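Succinate-semialdehyde dehydrogenase (PDB 4ITA) probably oxidises succinic semialdehyde to succinate with NADP+ as the electron acceptor, as an aldehyde dehydrogenase of a cyanobacterium. Local coordinates at residues A25-K30 with A189-Q194; F140-P145 with A153-A158; P236-P241 with Q402-E407. One frame throughout, in Å; residues are numbered along the deposited sequence.

Contact 1 of 3, residues A25-K30 with A189-Q194; sequences AEIDAK and ASQVEQ. With NDP (NADPH dihydro-nicotinamide-adenine-dinucleotide phosphate), chain C; EDO (1,2-ethanediol), chain H; EDO (1,2-ethanediol), chain N.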
loop_
_atom_site.group_PDB
_atom_site.type_symbol
_atom_site.label_atom_id
_atom_site.label_comp_id
_atom_site.label_asym_id
_atom_site.label_seq_id
_atom_site.Cartn_x
_atom_site.Cartn_y
_atom_site.Cartn_z
ATOM N N ALA A 25 -4.627 13.666 -26.216
ATOM C CA ALA A 25 -5.952 13.260 -26.673
ATOM C C ALA A 25 -6.017 11.751 -26.941
ATOM O O ALA A 25 -7.015 11.089 -26.620
ATOM C CB ALA A 25 -6.351 14.044 -27.919
ATOM N N GLU A 26 -4.951 11.204 -27.523
ATOM C CA GLU A 26 -4.889 9.768 -27.781
ATOM C C GLU A 26 -4.817 8.966 -26.481
ATOM O O GLU A 26 -5.435 7.899 -26.370
ATOM C CB GLU A 26 -3.712 9.447 -28.704
ATOM C CG GLU A 26 -3.948 9.976 -30.115
ATOM C CD GLU A 26 -2.760 9.836 -31.040
ATOM O OE1 GLU A 26 -1.600 9.922 -30.586
ATOM O OE2 GLU A 26 -2.992 9.652 -32.253
ATOM N N ILE A 27 -4.078 9.478 -25.498
ATOM C CA ILE A 27 -4.027 8.844 -24.183
ATOM C C ILE A 27 -5.421 8.838 -23.559
ATOM O O ILE A 27 -5.881 7.810 -23.050
ATOM C CB ILE A 27 -3.031 9.558 -23.252
ATOM C CG1 ILE A 27 -1.603 9.359 -23.755
ATOM C CG2 ILE A 27 -3.160 9.051 -21.816
ATOM C CD1 ILE A 27 -0.595 10.255 -23.068
ATOM N N ASP A 28 -6.101 9.976 -23.625
ATOM C CA ASP A 28 -7.455 10.092 -23.106
ATOM C C ASP A 28 -8.400 9.074 -23.741
ATOM O O ASP A 28 -9.201 8.450 -23.046
ATOM C CB ASP A 28 -7.983 11.512 -23.324
ATOM C CG ASP A 28 -9.333 11.724 -22.690
ATOM O OD1 ASP A 28 -9.373 11.922 -21.460
ATOM O OD2 ASP A 28 -10.347 11.686 -23.423
ATOM N N ALA A 29 -8.288 8.895 -25.055
ATOM C CA ALA A 29 -9.135 7.940 -25.759
ATOM C C ALA A 29 -8.868 6.524 -25.279
ATOM O O ALA A 29 -9.802 5.731 -25.128
ATOM C CB ALA A 29 -8.912 8.044 -27.255
ATOM N N LYS A 30 -7.600 6.195 -25.056
ATOM C CA LYS A 30 -7.269 4.868 -24.542
ATOM C C LYS A 30 -7.816 4.645 -23.138
ATOM O O LYS A 30 -8.272 3.551 -22.823
ATOM C CB LYS A 30 -5.766 4.609 -24.628
ATOM C CG LYS A 30 -5.301 4.503 -26.084
ATOM C CD LYS A 30 -4.025 3.716 -26.234
ATOM C CE LYS A 30 -3.580 3.667 -27.688
ATOM N NZ LYS A 30 -3.947 2.382 -28.356
ATOM N N ALA A 189 8.194 9.575 -20.251
ATOM C CA ALA A 189 8.056 9.771 -18.815
ATOM C C ALA A 189 7.213 10.997 -18.457
ATOM O O ALA A 189 6.441 10.966 -17.494
ATOM C CB ALA A 189 9.437 9.849 -18.148
ATOM N N SER A 190 7.341 12.069 -19.240
ATOM C CA SER A 190 6.600 13.306 -18.965
ATOM C C SER A 190 5.089 13.161 -19.136
ATOM O O SER A 190 4.323 14.016 -18.690
ATOM C CB SER A 190 7.096 14.452 -19.852
ATOM O OG SER A 190 6.774 14.213 -21.215
ATOM N N GLN A 191 4.664 12.075 -19.774
ATOM C CA GLN A 191 3.261 11.895 -20.118
ATOM C C GLN A 191 2.514 11.061 -19.087
ATOM O O GLN A 191 1.292 10.914 -19.153
ATOM C CB GLN A 191 3.157 11.245 -21.495
ATOM C CG GLN A 191 3.948 11.987 -22.562
ATOM C CD GLN A 191 3.663 11.485 -23.953
ATOM O OE1 GLN A 191 4.415 10.685 -24.501
ATOM N NE2 GLN A 191 2.585 11.984 -24.549
ATOM N N VAL A 192 3.253 10.514 -18.135
ATOM C CA VAL A 192 2.672 9.642 -17.115
ATOM C C VAL A 192 1.763 10.409 -16.143
ATOM O O VAL A 192 0.745 9.888 -15.681
ATOM C CB VAL A 192 3.786 8.893 -16.365
ATOM C CG1 VAL A 192 3.229 8.128 -15.171
ATOM C CG2 VAL A 192 4.486 7.941 -17.317
ATOM N N GLU A 193 2.121 11.659 -15.848
ATOM C CA GLU A 193 1.324 12.460 -14.926
ATOM C C GLU A 193 -0.150 12.547 -15.356
ATOM O O GLU A 193 -1.054 12.426 -14.523
ATOM C CB GLU A 193 1.948 13.854 -14.752
ATOM C CG GLU A 193 1.129 14.810 -13.888
ATOM C CD GLU A 193 1.878 16.083 -13.525
ATOM O OE1 GLU A 193 3.103 16.151 -13.734
ATOM O OE2 GLU A 193 1.225 17.001 -13.007
ATOM N N GLN A 194 -0.398 12.752 -16.650
ATOM C CA GLN A 194 -1.775 12.776 -17.146
ATOM C C GLN A 194 -2.520 11.496 -16.779
ATOM O O GLN A 194 -3.681 11.528 -16.369
ATOM C CB GLN A 194 -1.804 12.940 -18.666
ATOM C CG GLN A 194 -3.213 12.869 -19.246
ATOM C CD GLN A 194 -3.238 12.854 -20.756
ATOM O OE1 GLN A 194 -2.220 13.075 -21.406
ATOM N NE2 GLN A 194 -4.404 12.569 -21.323
HETATM P PA NDP C . 14.164 4.202 -14.864
HETATM O O1A NDP C . 13.544 4.480 -13.526
HETATM O O2A NDP C . 14.989 5.261 -15.542
HETATM O O5B NDP C . 13.000 3.789 -15.882
HETATM C C5B NDP C . 12.003 2.816 -15.547
HETATM C C4B NDP C . 10.646 3.214 -16.119
HETATM O O4B NDP C . 10.212 4.420 -15.484
HETATM C C3B NDP C . 10.683 3.536 -17.609
HETATM O O3B NDP C . 9.412 3.202 -18.183
HETATM C C2B NDP C . 10.859 5.042 -17.622
HETATM O O2B NDP C . 10.388 5.661 -18.812
HETATM C C1B NDP C . 9.953 5.412 -16.481
HETATM N N9A NDP C . 10.241 6.707 -15.846
HETATM C C8A NDP C . 11.439 7.275 -15.603
HETATM N N7A NDP C . 11.273 8.457 -14.963
HETATM C C5A NDP C . 9.955 8.632 -14.774
HETATM C C6A NDP C . 9.083 9.652 -14.171
HETATM N N6A NDP C . 9.621 10.754 -13.613
HETATM N N1A NDP C . 7.755 9.432 -14.200
HETATM C C2A NDP C . 7.211 8.336 -14.747
HETATM N N3A NDP C . 7.940 7.368 -15.321
HETATM C C4A NDP C . 9.284 7.473 -15.355
HETATM O O3 NDP C . 14.989 2.822 -14.620
HETATM P PN NDP C . 16.370 2.222 -15.230
HETATM O O1N NDP C . 17.434 3.289 -15.360
HETATM O O2N NDP C . 15.999 1.362 -16.407
HETATM O O5D NDP C . 16.821 1.248 -14.029
HETATM C C5D NDP C . 16.044 0.106 -13.696
HETATM C C4D NDP C . 15.800 0.073 -12.198
HETATM O O4D NDP C . 14.710 -0.814 -11.904
HETATM C C3D NDP C . 16.987 -0.451 -11.414
HETATM O O3D NDP C . 17.186 0.337 -10.235
HETATM C C2D NDP C . 16.547 -1.869 -11.107
HETATM O O2D NDP C . 17.254 -2.381 -9.978
HETATM C C1D NDP C . 15.070 -1.678 -10.823
HETATM N N1N NDP C . 14.372 -2.968 -10.902
HETATM C C2N NDP C . 13.507 -3.331 -9.939
HETATM C C3N NDP C . 13.209 -4.678 -9.744
HETATM C C7N NDP C . 12.225 -5.120 -8.701
HETATM O O7N NDP C . 11.381 -5.957 -9.013
HETATM N N7N NDP C . 12.288 -4.609 -7.474
HETATM C C4N NDP C . 13.878 -5.749 -10.571
HETATM C C5N NDP C . 14.357 -5.175 -11.823
HETATM C C6N NDP C . 14.585 -3.807 -11.937
HETATM P P2B NDP C . 11.395 6.132 -19.972
HETATM O O1X NDP C . 10.455 6.729 -20.978
HETATM O O2X NDP C . 12.323 7.153 -19.354
HETATM O O3X NDP C . 12.111 4.924 -20.494
HETATM C C1 EDO H . 2.166 15.635 -23.263
HETATM O O1 EDO H . 1.749 14.265 -23.168
HETATM C C2 EDO H . 3.208 15.927 -22.194
HETATM O O2 EDO H . 4.448 15.289 -22.524
HETATM C C1 EDO N . -0.776 16.547 -20.784
HETATM O O1 EDO N . -2.118 16.169 -20.480
HETATM C C2 EDO N . -0.191 17.262 -19.571
HETATM O O2 EDO N . -0.101 16.388 -18.431
HETATM O O HOH W 1 -7.012 11.878 -19.868
#
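Gln194 lays its polar amide against the branched hydrocarbon of Ile27, a greasy face met by a polar group, and a water links Gln194 NE2 to Asp28 OD1. Ile27 CD1 sits 3.7 Å from Gln194 OE1, while Gln194 NE2 comes within 3.8 Å of both CB and CG2 of Ile27. The glutamine gets there fully stretched, CG trans to the backbone N (chi1 176°), which carries the amide across to helix 24-41. There its NE2 gives a 3.1 Å hydrogen bond to the water, which donates to Asp28 OD1 at 2.8 Å. Gln194 NE2 is also bonded to Pro24 O, and Asp28 OD1 has a salt-bridge partner in Arg200. Gln191 contributes its NE2, 3.9 Å from Ile27 CD1. Gln191 NE2 also bonds Leu22 O and O1 of an ethanediol, probably from the crystallisation liquor, while Gln191 OE1 takes the N-H of Gly188. Elsewhere on segment 189-194, Ala189 and Val192 lie on the NADPH adenine, Ala189 CB 3.6 Å from C5A. The two amides probably tolerate the hydrocarbon because their nitrogens have partners elsewhere: Leu22 O and the ethanediol for Gln191, Pro24 O and the water for Gln194.

Contact 2 of 3, residues F140-P145 with A153-A158; sequences FRFAAP and AVLKHA. With NDP (NADPH dihydro-nicotinamide-adenine-dinucleotide phosphate), chain C.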
loop_
_atom_site.group_PDB
_atom_site.type_symbol
_atom_site.label_atom_id
_atom_site.label_comp_id
_atom_site.label_asym_id
_atom_site.label_seq_id
_atom_site.Cartn_x
_atom_site.Cartn_y
_atom_site.Cartn_z
ATOM N N PHE A 140 4.521 -9.305 -17.431
ATOM C CA PHE A 140 3.642 -10.413 -17.089
ATOM C C PHE A 140 3.512 -10.625 -15.587
ATOM O O PHE A 140 2.454 -11.045 -15.115
ATOM C CB PHE A 140 4.040 -11.682 -17.844
ATOM C CG PHE A 140 3.649 -11.640 -19.294
ATOM C CD1 PHE A 140 2.332 -11.869 -19.673
ATOM C CD2 PHE A 140 4.578 -11.326 -20.273
ATOM C CE1 PHE A 140 1.952 -11.808 -21.005
ATOM C CE2 PHE A 140 4.210 -11.261 -21.607
ATOM C CZ PHE A 140 2.890 -11.510 -21.976
ATOM N N ARG A 141 4.553 -10.285 -14.835
ATOM C CA ARG A 141 4.506 -10.335 -13.378
ATOM C C ARG A 141 3.332 -9.522 -12.816
ATOM O O ARG A 141 2.643 -9.980 -11.897
ATOM C CB ARG A 141 5.835 -9.851 -12.779
ATOM C CG ARG A 141 5.877 -9.871 -11.264
ATOM C CD ARG A 141 7.262 -9.503 -10.736
ATOM N NE ARG A 141 7.556 -8.081 -10.876
ATOM C CZ ARG A 141 8.605 -7.479 -10.323
ATOM N NH1 ARG A 141 9.476 -8.181 -9.609
ATOM N NH2 ARG A 141 8.798 -6.177 -10.499
ATOM N N PHE A 142 3.102 -8.320 -13.344
ATOM C CA PHE A 142 1.958 -7.546 -12.866
ATOM C C PHE A 142 0.691 -7.873 -13.662
ATOM O O PHE A 142 -0.411 -7.858 -13.112
ATOM C CB PHE A 142 2.233 -6.025 -12.865
ATOM C CG PHE A 142 1.860 -5.351 -14.146
ATOM C CD1 PHE A 142 0.557 -4.936 -14.380
ATOM C CD2 PHE A 142 2.808 -5.156 -15.133
ATOM C CE1 PHE A 142 0.204 -4.347 -15.582
ATOM C CE2 PHE A 142 2.469 -4.564 -16.339
ATOM C CZ PHE A 142 1.163 -4.170 -16.568
ATOM N N ALA A 143 0.836 -8.159 -14.952
ATOM C CA ALA A 143 -0.342 -8.277 -15.812
ATOM C C ALA A 143 -1.157 -9.538 -15.558
ATOM O O ALA A 143 -2.385 -9.495 -15.563
ATOM C CB ALA A 143 0.032 -8.177 -17.290
ATOM N N ALA A 144 -0.485 -10.664 -15.331
ATOM C CA ALA A 144 -1.201 -11.911 -15.069
ATOM C C ALA A 144 -2.176 -11.803 -13.875
ATOM O O ALA A 144 -3.356 -12.099 -14.034
ATOM C CB ALA A 144 -0.223 -13.093 -14.923
ATOM N N PRO A 145 -1.710 -11.349 -12.691
ATOM C CA PRO A 145 -2.690 -11.225 -11.602
ATOM C C PRO A 145 -3.709 -10.112 -11.825
ATOM O O PRO A 145 -4.863 -10.276 -11.419
ATOM C CB PRO A 145 -1.820 -10.943 -10.366
ATOM C CG PRO A 145 -0.550 -10.377 -10.907
ATOM C CD PRO A 145 -0.338 -11.064 -12.229
ATOM N N ALA A 153 -5.576 -2.826 -17.557
ATOM C CA ALA A 153 -4.269 -2.225 -17.374
ATOM C C ALA A 153 -3.829 -1.396 -18.555
ATOM O O ALA A 153 -4.107 -1.725 -19.711
ATOM C CB ALA A 153 -3.238 -3.299 -17.088
ATOM N N VAL A 154 -3.139 -0.306 -18.248
ATOM C CA VAL A 154 -2.410 0.456 -19.252
ATOM C C VAL A 154 -0.937 0.404 -18.878
ATOM O O VAL A 154 -0.576 0.602 -17.716
ATOM C CB VAL A 154 -2.937 1.911 -19.416
ATOM C CG1 VAL A 154 -4.350 1.894 -19.994
ATOM C CG2 VAL A 154 -2.908 2.675 -18.082
ATOM N N LEU A 155 -0.104 0.103 -19.865
ATOM C CA LEU A 155 1.330 -0.061 -19.662
ATOM C C LEU A 155 2.108 1.089 -20.278
ATOM O O LEU A 155 1.976 1.357 -21.473
ATOM C CB LEU A 155 1.799 -1.356 -20.319
ATOM C CG LEU A 155 3.310 -1.550 -20.483
ATOM C CD1 LEU A 155 4.030 -1.692 -19.147
ATOM C CD2 LEU A 155 3.605 -2.743 -21.394
ATOM N N LYS A 156 2.919 1.759 -19.468
ATOM C CA LYS A 156 3.948 2.652 -19.981
ATOM C C LYS A 156 5.270 1.927 -19.795
ATOM O O LYS A 156 5.798 1.820 -18.682
ATOM C CB LYS A 156 3.939 4.005 -19.256
ATOM C CG LYS A 156 4.981 4.999 -19.778
ATOM C CD LYS A 156 6.265 5.041 -18.932
ATOM C CE LYS A 156 7.281 6.054 -19.480
ATOM N NZ LYS A 156 7.916 5.612 -20.763
ATOM N N HIS A 157 5.779 1.374 -20.888
ATOM C CA HIS A 157 7.041 0.656 -20.858
ATOM C C HIS A 157 8.181 1.644 -21.080
ATOM O O HIS A 157 7.965 2.813 -21.413
ATOM C CB HIS A 157 7.054 -0.452 -21.924
ATOM C CG HIS A 157 7.751 -1.703 -21.489
ATOM N ND1 HIS A 157 8.805 -1.697 -20.600
ATOM C CD2 HIS A 157 7.538 -3.001 -21.817
ATOM C CE1 HIS A 157 9.212 -2.939 -20.398
ATOM N NE2 HIS A 157 8.463 -3.748 -21.126
ATOM N N ALA A 158 9.402 1.164 -20.897
ATOM C CA ALA A 158 10.579 1.985 -21.126
ATOM C C ALA A 158 10.630 2.405 -22.595
ATOM O O ALA A 158 10.209 1.656 -23.481
ATOM C CB ALA A 158 11.818 1.203 -20.753
HETATM P PA NDP C . 14.164 4.202 -14.864
HETATM O O1A NDP C . 13.544 4.480 -13.526
HETATM O O2A NDP C . 14.989 5.261 -15.542
HETATM O O5B NDP C . 13.000 3.789 -15.882
HETATM C C5B NDP C . 12.003 2.816 -15.547
HETATM C C4B NDP C . 10.646 3.214 -16.119
HETATM O O4B NDP C . 10.212 4.420 -15.484
HETATM C C3B NDP C . 10.683 3.536 -17.609
HETATM O O3B NDP C . 9.412 3.202 -18.183
HETATM C C2B NDP C . 10.859 5.042 -17.622
HETATM O O2B NDP C . 10.388 5.661 -18.812
HETATM C C1B NDP C . 9.953 5.412 -16.481
HETATM N N9A NDP C . 10.241 6.707 -15.846
HETATM C C8A NDP C . 11.439 7.275 -15.603
HETATM N N7A NDP C . 11.273 8.457 -14.963
HETATM C C5A NDP C . 9.955 8.632 -14.774
HETATM C C6A NDP C . 9.083 9.652 -14.171
HETATM N N6A NDP C . 9.621 10.754 -13.613
HETATM N N1A NDP C . 7.755 9.432 -14.200
HETATM C C2A NDP C . 7.211 8.336 -14.747
HETATM N N3A NDP C . 7.940 7.368 -15.321
HETATM C C4A NDP C . 9.284 7.473 -15.355
HETATM O O3 NDP C . 14.989 2.822 -14.620
HETATM P PN NDP C . 16.370 2.222 -15.230
HETATM O O1N NDP C . 17.434 3.289 -15.360
HETATM O O2N NDP C . 15.999 1.362 -16.407
HETATM O O5D NDP C . 16.821 1.248 -14.029
HETATM C C5D NDP C . 16.044 0.106 -13.696
HETATM C C4D NDP C . 15.800 0.073 -12.198
HETATM O O4D NDP C . 14.710 -0.814 -11.904
HETATM C C3D NDP C . 16.987 -0.451 -11.414
HETATM O O3D NDP C . 17.186 0.337 -10.235
HETATM C C2D NDP C . 16.547 -1.869 -11.107
HETATM O O2D NDP C . 17.254 -2.381 -9.978
HETATM C C1D NDP C . 15.070 -1.678 -10.823
HETATM N N1N NDP C . 14.372 -2.968 -10.902
HETATM C C2N NDP C . 13.507 -3.331 -9.939
HETATM C C3N NDP C . 13.209 -4.678 -9.744
HETATM C C7N NDP C . 12.225 -5.120 -8.701
HETATM O O7N NDP C . 11.381 -5.957 -9.013
HETATM N N7N NDP C . 12.288 -4.609 -7.474
HETATM C C4N NDP C . 13.878 -5.749 -10.571
HETATM C C5N NDP C . 14.357 -5.175 -11.823
HETATM C C6N NDP C . 14.585 -3.807 -11.937
HETATM P P2B NDP C . 11.395 6.132 -19.972
HETATM O O1X NDP C . 10.455 6.729 -20.978
HETATM O O2X NDP C . 12.323 7.153 -19.354
HETATM O O3X NDP C . 12.111 4.924 -20.494
#
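Phe142 carries the apolar part, reaching from its helix across to strand 152-156. Ala153 CB stands in the plane of the ring at its edge, 3.9 Å from Phe142 CE1, and Leu155 CD1 comes obliquely to 4.3 Å from Phe142 CE2. One face of the ring is covered from its own helix by Ala143 CB, 4.1 Å above the ring centre. Leu126 and Ala128 of strand 115-129 and Phe182 of strand 182-185 add to this buried cluster.

The polar part goes to NADPH rather than across the contact. Arg141 grips one atom with two nitrogens: NH1 and NH2 each give a 3.0 Å bond to the nicotinamide oxygen O7N, which lies in the guanidinium plane. Lys156, bent at chi2 and chi4, hydrogen-bonds through NZ to O1X of the 2'-phosphate at 2.8 Å and to His157 O at 2.9 Å, with Ile187 O as a further acceptor. With an alanine in place of Lys156, the 2'-phosphate would probably lose the ammonium that meets O1X, and His157 O and Ile187 O would lose a donor.

Backbone Ala158 N bonds His157 ND1, which helps set the rotation of the imidazole, whose NE2 bonds Pro135 O. Strand 115-129, helix 137-149 and strand 152-156 form a beta-alpha-beta unit, the building block of the Rossmann-type cofactor domain of aldehyde dehydrogenases.

Contact 3 of 3, residues P236-P241 with Q402-E407; sequences PFVVFP and QRFIQE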
loop_
_atom_site.group_PDB
_atom_site.type_symbol
_atom_site.label_atom_id
_atom_site.label_comp_id
_atom_site.label_asym_id
_atom_site.label_seq_id
_atom_site.Cartn_x
_atom_site.Cartn_y
_atom_site.Cartn_z
ATOM N N PRO A 236 23.597 -7.836 -0.856
ATOM C CA PRO A 236 24.813 -8.497 -0.382
ATOM C C PRO A 236 24.821 -9.982 -0.748
ATOM O O PRO A 236 23.772 -10.619 -0.889
ATOM C CB PRO A 236 24.717 -8.325 1.131
ATOM C CG PRO A 236 23.247 -8.343 1.394
ATOM C CD PRO A 236 22.626 -7.625 0.235
ATOM N N PHE A 237 26.028 -10.507 -0.934
ATOM C CA PHE A 237 26.258 -11.925 -1.162
ATOM C C PHE A 237 27.338 -12.279 -0.144
ATOM O O PHE A 237 28.522 -11.964 -0.331
ATOM C CB PHE A 237 26.734 -12.135 -2.605
ATOM C CG PHE A 237 26.744 -13.577 -3.066
ATOM C CD1 PHE A 237 27.860 -14.379 -2.866
ATOM C CD2 PHE A 237 25.661 -14.109 -3.752
ATOM C CE1 PHE A 237 27.878 -15.689 -3.324
ATOM C CE2 PHE A 237 25.670 -15.422 -4.200
ATOM C CZ PHE A 237 26.787 -16.213 -3.986
ATOM N N VAL A 238 26.911 -12.870 0.965
ATOM C CA VAL A 238 27.769 -13.086 2.121
ATOM C C VAL A 238 28.265 -14.517 2.126
ATOM O O VAL A 238 27.472 -15.448 2.012
ATOM C CB VAL A 238 27.004 -12.799 3.429
ATOM C CG1 VAL A 238 27.951 -12.888 4.606
ATOM C CG2 VAL A 238 26.348 -11.411 3.396
ATOM N N VAL A 239 29.580 -14.695 2.238
ATOM C CA VAL A 239 30.163 -16.030 2.202
ATOM C C VAL A 239 30.964 -16.305 3.464
ATOM O O VAL A 239 31.944 -15.621 3.746
ATOM C CB VAL A 239 31.053 -16.228 0.960
ATOM C CG1 VAL A 239 31.556 -17.669 0.889
ATOM C CG2 VAL A 239 30.281 -15.879 -0.307
ATOM N N PHE A 240 30.538 -17.311 4.220
ATOM C CA PHE A 240 31.151 -17.616 5.511
ATOM C C PHE A 240 31.955 -18.928 5.483
ATOM O O PHE A 240 31.884 -19.676 4.505
ATOM C CB PHE A 240 30.090 -17.537 6.627
ATOM C CG PHE A 240 30.150 -16.251 7.399
ATOM C CD1 PHE A 240 30.293 -15.042 6.729
ATOM C CD2 PHE A 240 30.092 -16.241 8.783
ATOM C CE1 PHE A 240 30.369 -13.853 7.421
ATOM C CE2 PHE A 240 30.169 -15.045 9.483
ATOM C CZ PHE A 240 30.311 -13.851 8.803
ATOM N N PRO A 241 32.753 -19.192 6.536
ATOM C CA PRO A 241 33.742 -20.276 6.419
ATOM C C PRO A 241 33.199 -21.691 6.187
ATOM O O PRO A 241 33.925 -22.520 5.633
ATOM C CB PRO A 241 34.498 -20.197 7.749
ATOM C CG PRO A 241 34.364 -18.768 8.167
ATOM C CD PRO A 241 32.973 -18.390 7.756
ATOM N N GLN A 402 20.167 -18.798 10.869
ATOM C CA GLN A 402 19.037 -18.131 11.507
ATOM C C GLN A 402 19.293 -16.649 11.750
ATOM O O GLN A 402 18.402 -15.822 11.551
ATOM C CB GLN A 402 18.628 -18.855 12.791
ATOM C CG GLN A 402 17.977 -20.217 12.527
ATOM C CD GLN A 402 16.797 -20.136 11.556
ATOM O OE1 GLN A 402 15.869 -19.354 11.757
ATOM N NE2 GLN A 402 16.835 -20.949 10.500
ATOM N N ARG A 403 20.506 -16.295 12.158
ATOM C CA ARG A 403 20.822 -14.884 12.346
ATOM C C ARG A 403 20.775 -14.108 11.029
ATOM O O ARG A 403 20.264 -12.987 10.994
ATOM C CB ARG A 403 22.165 -14.693 13.053
ATOM C CG ARG A 403 22.107 -14.996 14.548
ATOM C CD ARG A 403 23.242 -14.316 15.305
ATOM N NE ARG A 403 23.212 -12.861 15.164
ATOM C CZ ARG A 403 24.253 -12.063 15.393
ATOM N NH1 ARG A 403 25.416 -12.579 15.766
ATOM N NH2 ARG A 403 24.137 -10.752 15.236
ATOM N N PHE A 404 21.292 -14.698 9.953
ATOM C CA PHE A 404 21.214 -14.057 8.643
ATOM C C PHE A 404 19.753 -13.868 8.216
ATOM O O PHE A 404 19.365 -12.779 7.777
ATOM C CB PHE A 404 21.964 -14.878 7.588
ATOM C CG PHE A 404 23.464 -14.689 7.599
ATOM C CD1 PHE A 404 24.030 -13.419 7.534
ATOM C CD2 PHE A 404 24.315 -15.792 7.636
ATOM C CE1 PHE A 404 25.420 -13.256 7.524
ATOM C CE2 PHE A 404 25.696 -15.630 7.621
ATOM C CZ PHE A 404 26.248 -14.362 7.566
ATOM N N ILE A 405 18.951 -14.926 8.336
ATOM C CA ILE A 405 17.528 -14.849 7.998
ATOM C C ILE A 405 16.829 -13.748 8.792
ATOM O O ILE A 405 16.069 -12.953 8.238
ATOM C CB ILE A 405 16.827 -16.203 8.243
ATOM C CG1 ILE A 405 17.292 -17.226 7.209
ATOM C CG2 ILE A 405 15.308 -16.046 8.201
ATOM C CD1 ILE A 405 16.927 -18.658 7.546
ATOM N N GLN A 406 17.098 -13.689 10.089
ATOM C CA GLN A 406 16.400 -12.758 10.958
ATOM C C GLN A 406 16.875 -11.318 10.801
ATOM O O GLN A 406 16.073 -10.382 10.857
ATOM C CB GLN A 406 16.538 -13.200 12.421
ATOM C CG GLN A 406 15.787 -14.486 12.734
ATOM C CD GLN A 406 14.285 -14.328 12.619
ATOM O OE1 GLN A 406 13.719 -13.344 13.096
ATOM N NE2 GLN A 406 13.629 -15.291 11.976
ATOM N N GLU A 407 18.173 -11.134 10.594
ATOM C CA GLU A 407 18.772 -9.815 10.757
ATOM C C GLU A 407 19.180 -9.081 9.486
ATOM O O GLU A 407 19.458 -7.886 9.544
ATOM C CB GLU A 407 19.955 -9.887 11.727
ATOM C CG GLU A 407 19.573 -10.392 13.108
ATOM C CD GLU A 407 20.770 -10.588 14.018
ATOM O OE1 GLU A 407 21.732 -9.799 13.919
ATOM O OE2 GLU A 407 20.735 -11.539 14.828
#
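Phe404 reaches from helix 398-407 to Val238 of strand 235-239 and Phe240 just beyond its end, and it does so with the far end of its ring. From CB the side chain turns so that CG lies trans to the carbonyl carbon (chi1 -80°), and the ring extends off the helix. CE1 is the first ring atom to meet the strand, 3.9 Å from Val238 CG1. CZ goes furthest: it rests 3.7 Å from the same methyl and 4.2 Å from Phe240 CE1. That CZ also sits 4.0 Å above the Phe240 ring, over its centre. The two planes stand at 87° with centroids 5.4 Å apart, an edge-to-face (T-shaped) pair. Phe240 has a second edge-to-face partner in His273, and Leu375 and Ala393 also touch Phe404. Next to Phe404 on the helix, Arg403 holds Glu407 side-on, NE to OE2 and NH2 to OE1, and has Asp376 as another charged mate. Ile405 O beyond it accepts from Lys451 of the second subunit. The meeting itself is all hydrocarbon and ring: the strand, the residue after it and the helix come together here through buried apolar contact, with the CZ edge of Phe404 directed at the pi face of Phe240.

From the N terminus, contact 1 comes first: helix 24-41 is met by 189-194, closing a loop of more than 150 residues. Contact 2 is a short closure, 140-145 to 153-158, lying wholly within that loop. Through the packing of Ala189 and Val192 on Lys156 the first helix is joined to the cofactor-binding sheet; both contacts also reach NADPH. Contact 3 opens after contact 1 has closed, bringing strand 235-239 to helix 398-407. It lies on the opposite side of the chain's centre, its centre about 34 Å from that of contact 2, and joins the seven-stranded sheet, probably that of the catalytic domain, to a covering helix. None of the loops cross.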